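Local atomic coordinates of lysyl oxidase (Pichia pastoris, PDB entry 1W7C), a protein that oxidises primary amines, peptidyl lysine probably among them, with a copper ion and a topaquinone cofactor made from one of its own tyrosines. Residues F302-Y310 with K445-E453; N564-M575 with F673-D682. All coordinates share one frame; numbering follows the deposited sequence. Where two conformers were deposited one is given.

Interaction 1 (F302-Y310 with K445-E453)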
# COMPACT_ATOMS: atom_id res chain seq x y z
N PHE A 302 -2.15 -24.44 11.05
CA PHE A 302 -1.39 -23.37 11.70
C PHE A 302 -2.30 -22.57 12.62
O PHE A 302 -3.46 -22.37 12.29
CB PHE A 302 -0.82 -22.44 10.62
CG PHE A 302 0.21 -23.10 9.79
CD1 PHE A 302 -0.14 -23.83 8.67
CD2 PHE A 302 1.55 -23.07 10.15
CE1 PHE A 302 0.83 -24.54 7.97
CE2 PHE A 302 2.49 -23.77 9.45
CZ PHE A 302 2.15 -24.49 8.38
N SER A 303 -1.78 -22.20 13.79
CA SER A 303 -2.47 -21.33 14.74
C SER A 303 -1.56 -20.18 15.16
O SER A 303 -0.37 -20.34 15.41
CB SER A 303 -2.95 -22.12 16.01
OG SER A 303 -1.89 -22.44 16.85
N TRP A 304 -2.17 -19.01 15.26
CA TRP A 304 -1.50 -17.81 15.72
C TRP A 304 -2.52 -16.82 16.23
O TRP A 304 -3.36 -16.35 15.46
CB TRP A 304 -0.66 -17.18 14.62
CG TRP A 304 -0.06 -15.84 14.99
CD1 TRP A 304 1.09 -15.61 15.69
CD2 TRP A 304 -0.56 -14.55 14.62
NE1 TRP A 304 1.32 -14.27 15.82
CE2 TRP A 304 0.33 -13.59 15.17
CE3 TRP A 304 -1.67 -14.10 13.92
CZ2 TRP A 304 0.13 -12.21 15.03
CZ3 TRP A 304 -1.86 -12.74 13.80
CH2 TRP A 304 -0.97 -11.83 14.32
N MET A 305 -2.41 -16.45 17.52
CA MET A 305 -3.20 -15.34 18.07
C MET A 305 -4.67 -15.40 17.64
O MET A 305 -5.24 -14.39 17.26
CB MET A 305 -2.56 -14.00 17.72
CG MET A 305 -1.13 -13.91 18.16
SD MET A 305 -0.96 -14.07 19.97
CE MET A 305 0.69 -14.70 20.04
N ASP A 306 -5.26 -16.58 17.84
CA ASP A 306 -6.68 -16.88 17.61
C ASP A 306 -7.05 -17.12 16.15
O ASP A 306 -8.24 -17.31 15.87
CB ASP A 306 -7.63 -15.86 18.26
CG ASP A 306 -7.68 -15.96 19.76
OD1 ASP A 306 -8.07 -14.96 20.40
OD2 ASP A 306 -7.39 -17.00 20.34
N TRP A 307 -6.08 -17.06 15.24
CA TRP A 307 -6.28 -17.51 13.87
C TRP A 307 -5.97 -19.00 13.75
O TRP A 307 -5.08 -19.51 14.43
CB TRP A 307 -5.35 -16.78 12.92
CG TRP A 307 -5.64 -15.34 12.69
CD1 TRP A 307 -5.11 -14.28 13.34
CD2 TRP A 307 -6.44 -14.79 11.65
NE1 TRP A 307 -5.51 -13.10 12.78
CE2 TRP A 307 -6.33 -13.38 11.72
CE3 TRP A 307 -7.25 -15.33 10.64
CZ2 TRP A 307 -6.98 -12.52 10.80
CZ3 TRP A 307 -7.88 -14.51 9.77
CH2 TRP A 307 -7.77 -13.12 9.86
N GLY A 308 -6.67 -19.66 12.84
CA GLY A 308 -6.36 -21.01 12.45
C GLY A 308 -6.63 -21.20 10.96
O GLY A 308 -7.52 -20.54 10.41
N PHE A 309 -5.89 -22.10 10.32
CA PHE A 309 -6.11 -22.43 8.91
C PHE A 309 -5.29 -23.65 8.52
O PHE A 309 -4.31 -23.96 9.18
CB PHE A 309 -5.82 -21.25 7.95
CG PHE A 309 -4.43 -20.68 8.07
CD1 PHE A 309 -4.21 -19.58 8.88
CD2 PHE A 309 -3.33 -21.28 7.45
CE1 PHE A 309 -2.92 -19.06 9.03
CE2 PHE A 309 -2.04 -20.75 7.59
CZ PHE A 309 -1.84 -19.66 8.39
N TYR A 310 -5.69 -24.27 7.42
CA TYR A 310 -4.93 -25.31 6.78
C TYR A 310 -4.36 -24.80 5.49
O TYR A 310 -4.97 -23.98 4.80
CB TYR A 310 -5.82 -26.52 6.44
CG TYR A 310 -6.54 -27.14 7.61
CD1 TYR A 310 -7.74 -26.62 8.06
CD2 TYR A 310 -6.08 -28.30 8.21
CE1 TYR A 310 -8.42 -27.20 9.13
CE2 TYR A 310 -6.76 -28.88 9.28
CZ TYR A 310 -7.93 -28.33 9.72
OH TYR A 310 -8.59 -28.92 10.78
N LYS A 445 -0.68 -11.96 5.16
CA LYS A 445 -0.31 -11.30 6.40
C LYS A 445 -1.56 -11.14 7.26
O LYS A 445 -2.55 -10.53 6.85
CB LYS A 445 0.28 -9.94 6.03
CG LYS A 445 0.74 -9.15 7.27
CD LYS A 445 1.18 -7.72 6.91
CE LYS A 445 2.51 -7.68 6.12
NZ LYS A 445 3.69 -8.19 6.85
N PHE A 446 -1.52 -11.73 8.44
CA PHE A 446 -2.63 -11.79 9.37
C PHE A 446 -2.38 -10.87 10.57
O PHE A 446 -1.28 -10.86 11.10
CB PHE A 446 -2.83 -13.23 9.91
CG PHE A 446 -3.12 -14.27 8.82
CD1 PHE A 446 -2.09 -14.80 8.04
CD2 PHE A 446 -4.39 -14.74 8.62
CE1 PHE A 446 -2.33 -15.76 7.09
CE2 PHE A 446 -4.64 -15.68 7.64
CZ PHE A 446 -3.64 -16.16 6.88
N PHE A 447 -3.41 -10.11 10.94
CA PHE A 447 -3.31 -9.08 12.00
C PHE A 447 -4.11 -9.46 13.24
O PHE A 447 -5.07 -10.27 13.18
CB PHE A 447 -3.84 -7.76 11.46
CG PHE A 447 -3.00 -7.15 10.34
CD1 PHE A 447 -2.12 -6.11 10.61
CD2 PHE A 447 -3.12 -7.60 9.03
CE1 PHE A 447 -1.40 -5.52 9.58
CE2 PHE A 447 -2.41 -7.01 8.02
CZ PHE A 447 -1.54 -5.96 8.30
N LEU A 448 -3.80 -8.83 14.36
CA LEU A 448 -4.40 -9.20 15.66
C LEU A 448 -5.94 -8.93 15.71
O LEU A 448 -6.60 -9.55 16.54
CB LEU A 448 -3.73 -8.45 16.78
CG LEU A 448 -2.32 -8.89 17.11
CD1 LEU A 448 -1.74 -7.96 18.20
CD2 LEU A 448 -2.22 -10.34 17.59
N ASP A 449 -6.47 -8.02 14.90
CA ASP A 449 -7.87 -7.66 14.98
C ASP A 449 -8.78 -8.58 14.15
O ASP A 449 -10.00 -8.43 14.24
CB ASP A 449 -8.09 -6.25 14.47
CG ASP A 449 -7.81 -6.12 12.99
OD1 ASP A 449 -8.69 -5.63 12.23
OD2 ASP A 449 -6.71 -6.56 12.55
N GLY A 450 -8.21 -9.44 13.30
CA GLY A 450 -8.98 -10.23 12.36
C GLY A 450 -8.88 -9.77 10.90
O GLY A 450 -9.59 -10.29 10.03
N THR A 451 -7.96 -8.83 10.61
CA THR A 451 -7.72 -8.41 9.21
C THR A 451 -6.69 -9.33 8.59
O THR A 451 -5.76 -9.72 9.26
CB THR A 451 -7.21 -6.97 9.19
OG1 THR A 451 -8.27 -6.10 9.64
CG2 THR A 451 -6.77 -6.47 7.81
N LEU A 452 -6.83 -9.62 7.31
CA LEU A 452 -5.85 -10.34 6.52
C LEU A 452 -5.52 -9.51 5.27
O LEU A 452 -6.41 -8.97 4.64
CB LEU A 452 -6.47 -11.70 6.07
CG LEU A 452 -5.79 -12.53 4.96
CD1 LEU A 452 -4.36 -12.87 5.34
CD2 LEU A 452 -6.63 -13.81 4.73
N GLU A 453 -4.24 -9.46 4.91
CA GLU A 453 -3.80 -8.77 3.71
C GLU A 453 -3.15 -9.80 2.78
O GLU A 453 -2.25 -10.55 3.23
CB GLU A 453 -2.78 -7.69 4.07
CG GLU A 453 -2.24 -6.93 2.86
CD GLU A 453 -1.01 -6.11 3.21
OE1 GLU A 453 -1.14 -4.88 3.24
OE2 GLU A 453 0.09 -6.69 3.49
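Trp-307 lies against the turn of the 445-453 hairpin, its indole NE1 giving a hydrogen bond to Phe-447 O (2.9 Å, N-H...O 161°). The carbonyl oxygen sits in the indole plane, while the donor comes from above the carbonyl plane; Gly-450 N, closing the type I turn from Phe-447 to Gly-450, reaches the same oxygen from the opposite face. With CG beside the backbone N (chi1 -70°), the far rim of the indole passes close to the backbone of Gly-450, CZ2 lying 3.3 Å from Gly-450 C. Phe-446 meets the Trp-307 indole edge-to-face: its CD2 edge points at the six-membered ring of Trp-307, planes 74° apart, and its CB rides over the five-membered ring in a CH-pi contact. One face of the Phe-446 ring takes Phe-309, nearly parallel but slid aside, with Phe-309 CE1 3.7 Å from Phe-446 CZ. Beyond, Leu-448 CD2 touches both Trp-304 CH2 (3.8 Å) and Met-305 CB (3.7 Å). The indole nitrogen of Trp-304 turns elsewhere, to Glu-403. A leucine in place of Trp-307 would probably leave Phe-447 O without its side-chain donor and open a gap beside Phe-446 and Gly-450. The two hairpin ends thus meet through buried aromatic packing, with one directional bond fixing the indole against the turn.

Interaction 2 (N564-M575 with F673-D682)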
# COMPACT_ATOMS: atom_id res chain seq x y z
N ASN A 564 -24.51 -7.73 14.61
CA ASN A 564 -23.91 -7.38 15.88
C ASN A 564 -24.97 -6.76 16.80
O ASN A 564 -26.18 -6.75 16.46
CB ASN A 564 -22.62 -6.55 15.71
CG ASN A 564 -22.85 -5.10 15.37
OD1 ASN A 564 -23.99 -4.62 15.25
ND2 ASN A 564 -21.75 -4.37 15.20
N SER A 565 -24.53 -6.33 17.98
CA SER A 565 -25.48 -5.92 19.02
C SER A 565 -26.24 -4.66 18.67
O SER A 565 -27.26 -4.37 19.28
CB SER A 565 -24.76 -5.75 20.36
OG SER A 565 -24.24 -6.99 20.77
N PHE A 566 -25.74 -3.91 17.68
CA PHE A 566 -26.38 -2.65 17.27
C PHE A 566 -27.18 -2.76 15.99
O PHE A 566 -27.61 -1.77 15.43
CB PHE A 566 -25.31 -1.55 17.23
CG PHE A 566 -24.48 -1.56 18.45
CD1 PHE A 566 -23.17 -2.00 18.41
CD2 PHE A 566 -25.05 -1.30 19.68
CE1 PHE A 566 -22.43 -2.12 19.55
CE2 PHE A 566 -24.30 -1.42 20.85
CZ PHE A 566 -22.99 -1.81 20.78
N GLY A 567 -27.43 -4.00 15.56
CA GLY A 567 -28.33 -4.27 14.46
C GLY A 567 -27.67 -4.29 13.10
O GLY A 567 -28.33 -4.50 12.11
N ASN A 568 -26.35 -4.10 13.04
CA ASN A 568 -25.66 -4.09 11.76
C ASN A 568 -25.33 -5.51 11.32
O ASN A 568 -24.82 -6.29 12.13
CB ASN A 568 -24.36 -3.28 11.87
CG ASN A 568 -24.60 -1.82 12.20
OD1 ASN A 568 -25.38 -1.14 11.52
ND2 ASN A 568 -24.04 -1.37 13.31
N PRO A 569 -25.55 -5.84 10.06
CA PRO A 569 -25.07 -7.12 9.55
C PRO A 569 -23.58 -7.34 9.84
O PRO A 569 -22.75 -6.45 9.60
CB PRO A 569 -25.32 -7.01 8.05
CG PRO A 569 -26.50 -6.06 7.89
CD PRO A 569 -26.23 -5.05 9.02
N ARG A 570 -23.23 -8.50 10.33
CA ARG A 570 -21.82 -8.83 10.48
C ARG A 570 -21.20 -8.86 9.09
O ARG A 570 -21.76 -9.45 8.18
CB ARG A 570 -21.67 -10.21 11.11
CG ARG A 570 -22.22 -10.31 12.52
CD ARG A 570 -21.96 -11.62 13.16
NE ARG A 570 -20.59 -11.68 13.59
CZ ARG A 570 -19.99 -12.80 13.99
NH1 ARG A 570 -20.61 -13.96 13.97
NH2 ARG A 570 -18.77 -12.73 14.43
N ALA A 571 -20.05 -8.19 8.91
CA ALA A 571 -19.50 -8.07 7.55
C ALA A 571 -17.99 -8.07 7.55
O ALA A 571 -17.34 -7.83 8.56
CB ALA A 571 -20.03 -6.81 6.88
N TYR A 572 -17.43 -8.37 6.38
CA TYR A 572 -16.04 -8.12 6.06
C TYR A 572 -15.99 -7.19 4.87
O TYR A 572 -16.77 -7.33 3.91
CB TYR A 572 -15.24 -9.43 5.80
CG TYR A 572 -14.43 -9.90 6.98
CD1 TYR A 572 -15.04 -10.45 8.10
CD2 TYR A 572 -13.05 -9.78 7.00
CE1 TYR A 572 -14.30 -10.83 9.19
CE2 TYR A 572 -12.29 -10.19 8.09
CZ TYR A 572 -12.91 -10.71 9.21
OH TYR A 572 -12.22 -11.12 10.31
N ASN A 573 -15.08 -6.23 4.96
CA ASN A 573 -14.83 -5.27 3.88
C ASN A 573 -13.66 -5.77 3.05
O ASN A 573 -12.61 -6.04 3.61
CB ASN A 573 -14.57 -3.90 4.54
CG ASN A 573 -14.01 -2.82 3.64
OD1 ASN A 573 -13.26 -1.96 4.15
ND2 ASN A 573 -14.40 -2.77 2.40
N ILE A 574 -13.91 -5.87 1.75
CA ILE A 574 -12.84 -6.13 0.76
C ILE A 574 -12.31 -4.77 0.34
O ILE A 574 -13.00 -4.02 -0.37
CB ILE A 574 -13.36 -6.90 -0.46
CG1 ILE A 574 -14.09 -8.18 -0.04
CG2 ILE A 574 -12.19 -7.20 -1.38
CD1 ILE A 574 -14.70 -8.95 -1.20
N MET A 575 -11.10 -4.44 0.82
CA MET A 575 -10.53 -3.08 0.71
C MET A 575 -9.36 -3.17 -0.28
O MET A 575 -8.39 -3.86 -0.01
CB MET A 575 -10.02 -2.69 2.12
CG MET A 575 -9.35 -1.35 2.14
SD MET A 575 -8.67 -0.92 3.76
CE MET A 575 -9.69 -1.79 4.75
N PHE A 673 -4.63 -6.47 -1.44
CA PHE A 673 -5.96 -6.12 -0.95
C PHE A 673 -6.07 -6.64 0.50
O PHE A 673 -5.30 -7.51 0.93
CB PHE A 673 -7.12 -6.67 -1.78
CG PHE A 673 -7.20 -8.19 -1.84
CD1 PHE A 673 -7.96 -8.92 -0.93
CD2 PHE A 673 -6.58 -8.87 -2.86
CE1 PHE A 673 -8.06 -10.29 -1.03
CE2 PHE A 673 -6.69 -10.24 -2.98
CZ PHE A 673 -7.44 -10.96 -2.06
N MET A 674 -7.01 -6.07 1.24
CA MET A 674 -7.26 -6.48 2.62
C MET A 674 -8.73 -6.97 2.74
O MET A 674 -9.62 -6.51 2.06
CB MET A 674 -7.04 -5.34 3.62
CG MET A 674 -5.61 -5.15 4.03
SD MET A 674 -5.41 -3.78 5.14
CE MET A 674 -3.99 -4.13 5.85
N LEU A 675 -8.88 -7.88 3.71
CA LEU A 675 -10.17 -8.34 4.18
C LEU A 675 -10.20 -7.93 5.65
O LEU A 675 -9.45 -8.45 6.47
CB LEU A 675 -10.27 -9.87 4.07
CG LEU A 675 -10.03 -10.42 2.66
CD1 LEU A 675 -10.15 -11.92 2.69
CD2 LEU A 675 -10.94 -9.81 1.60
N THR A 676 -11.08 -6.98 5.95
CA THR A 676 -11.09 -6.37 7.28
C THR A 676 -12.48 -6.42 7.92
O THR A 676 -13.48 -6.20 7.25
CB THR A 676 -10.46 -4.96 7.27
OG1 THR A 676 -10.21 -4.51 8.62
CG2 THR A 676 -11.34 -3.94 6.63
N PRO A 677 -12.56 -6.75 9.21
CA PRO A 677 -13.87 -6.79 9.85
C PRO A 677 -14.61 -5.46 9.77
O PRO A 677 -13.98 -4.40 9.94
CB PRO A 677 -13.54 -7.10 11.30
CG PRO A 677 -12.26 -7.73 11.28
CD PRO A 677 -11.49 -7.13 10.14
N PHE A 678 -15.92 -5.51 9.53
CA PHE A 678 -16.77 -4.34 9.43
C PHE A 678 -18.10 -4.67 10.08
O PHE A 678 -18.91 -5.38 9.53
CB PHE A 678 -16.92 -4.01 7.95
CG PHE A 678 -17.60 -2.71 7.66
CD1 PHE A 678 -16.85 -1.61 7.29
CD2 PHE A 678 -18.99 -2.56 7.74
CE1 PHE A 678 -17.45 -0.41 7.03
CE2 PHE A 678 -19.59 -1.32 7.45
CZ PHE A 678 -18.80 -0.26 7.09
N ASN A 679 -18.26 -4.20 11.31
CA ASN A 679 -19.41 -4.59 12.13
C ASN A 679 -19.50 -6.09 12.40
O ASN A 679 -20.54 -6.61 12.75
CB ASN A 679 -20.71 -4.03 11.51
CG ASN A 679 -20.72 -2.54 11.51
OD1 ASN A 679 -20.16 -1.88 12.38
ND2 ASN A 679 -21.42 -1.98 10.53
N TYR A 680 -18.37 -6.78 12.25
CA TYR A 680 -18.31 -8.22 12.42
C TYR A 680 -18.36 -8.58 13.91
O TYR A 680 -18.87 -9.63 14.28
CB TYR A 680 -17.01 -8.75 11.78
CG TYR A 680 -16.87 -10.24 11.86
CD1 TYR A 680 -17.62 -11.06 11.03
CD2 TYR A 680 -15.98 -10.84 12.76
CE1 TYR A 680 -17.51 -12.42 11.10
CE2 TYR A 680 -15.87 -12.18 12.82
CZ TYR A 680 -16.62 -12.98 12.01
OH TYR A 680 -16.48 -14.33 12.14
N PHE A 681 -17.82 -7.70 14.75
CA PHE A 681 -17.95 -7.73 16.19
C PHE A 681 -18.69 -6.47 16.66
O PHE A 681 -19.04 -5.60 15.86
CB PHE A 681 -16.56 -7.80 16.82
CG PHE A 681 -15.73 -9.01 16.41
CD1 PHE A 681 -16.09 -10.31 16.76
CD2 PHE A 681 -14.50 -8.83 15.76
CE1 PHE A 681 -15.31 -11.38 16.40
CE2 PHE A 681 -13.69 -9.92 15.43
CZ PHE A 681 -14.09 -11.18 15.77
N ASP A 682 -18.86 -6.33 17.97
CA ASP A 682 -19.32 -5.10 18.56
C ASP A 682 -18.23 -4.05 18.71
O ASP A 682 -18.53 -2.87 18.92
CB ASP A 682 -19.93 -5.38 19.94
CG ASP A 682 -21.22 -6.13 19.89
OD1 ASP A 682 -21.84 -6.25 18.81
OD2 ASP A 682 -21.70 -6.58 20.96
O HOH W 1 -21.49 -1.57 14.85
O HOH W 2 -22.65 -3.81 8.67
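Two antiparallel strands of the copper amine oxidase enzyme domain, 569-575 and 673-678, pair here, and the loop leading into the first and the one following the second stay in contact. Asn-573 and Thr-676 form a hydrogen-bonded pair, Asn-573 N reaching Thr-676 O at 2.8 Å, and Met-575 pairs likewise with Met-674. On one face Ile-574 lies alongside Leu-675, and Tyr-572 leans over Pro-677, whose CA makes a CH-pi contact 3.9 Å from the ring centroid.

Past the paired strands, the Tyr-680 ring is sandwiched. Tyr-572 presents its CE1 edge to one face, planes 72° apart, and the guanidinium of Arg-570 lies over the opposite face in a cation-pi stack, its CZ 4.0 Å from the ring centroid. A bend at chi3 (76°) turns the same guanidinium side-on to the backbone, and NE and NH2 both hold Tyr-680 O, NE at 2.8 Å. Salt bridges to Glu-562 (from NH1) and Glu-329 (from NH2) probably balance the arginine's charge.

Farther out, Asn-564 OD1 accepts from Phe-566 N in an Asx turn and from Asn-568 N on the other face of its carbonyl plane, while its ND2 donates to Phe-681 O (3.0 Å, N-H...O 171°). Asp-682 grips Ser-565 with both oxygens, OD1 to the backbone N and OD2 to OG (2.6 Å). The amides of Asn-568 and Asn-679 stack, and a water links ND2 of Asn-564 and of Asn-568 to Asn-679 OD1. Asn-568 and Asn-679 also bond to the second subunit, through Lys-478 and Ser-658 of that chain respectively. This is antiparallel beta pairing of the enzyme domain, continued past the strands by side-chain bonds, several to backbone atoms, into loops at the dimer contact.

The centres of the two interactions are 16 Å apart, on the same side of the chain's centre and within the copper amine oxidase enzyme domain. They come in series along the chain, 302-310 with 445-453 closing before 564-575 opens. Strand 452-458 pairs with strand 670-678, which in turn pairs with 569-576, so the second strand of the 445-453 hairpin lies next to the strand pair of interaction 2. Two probable hydrogen bonds join them: Thr-451 OG1 to Thr-676 OG1 at 2.7 Å and Gly-450 O to Tyr-572 OH at 2.8 Å. Both also touch the second subunit, so adjacent strands and loops of the enzyme domain take part in the dimer contact.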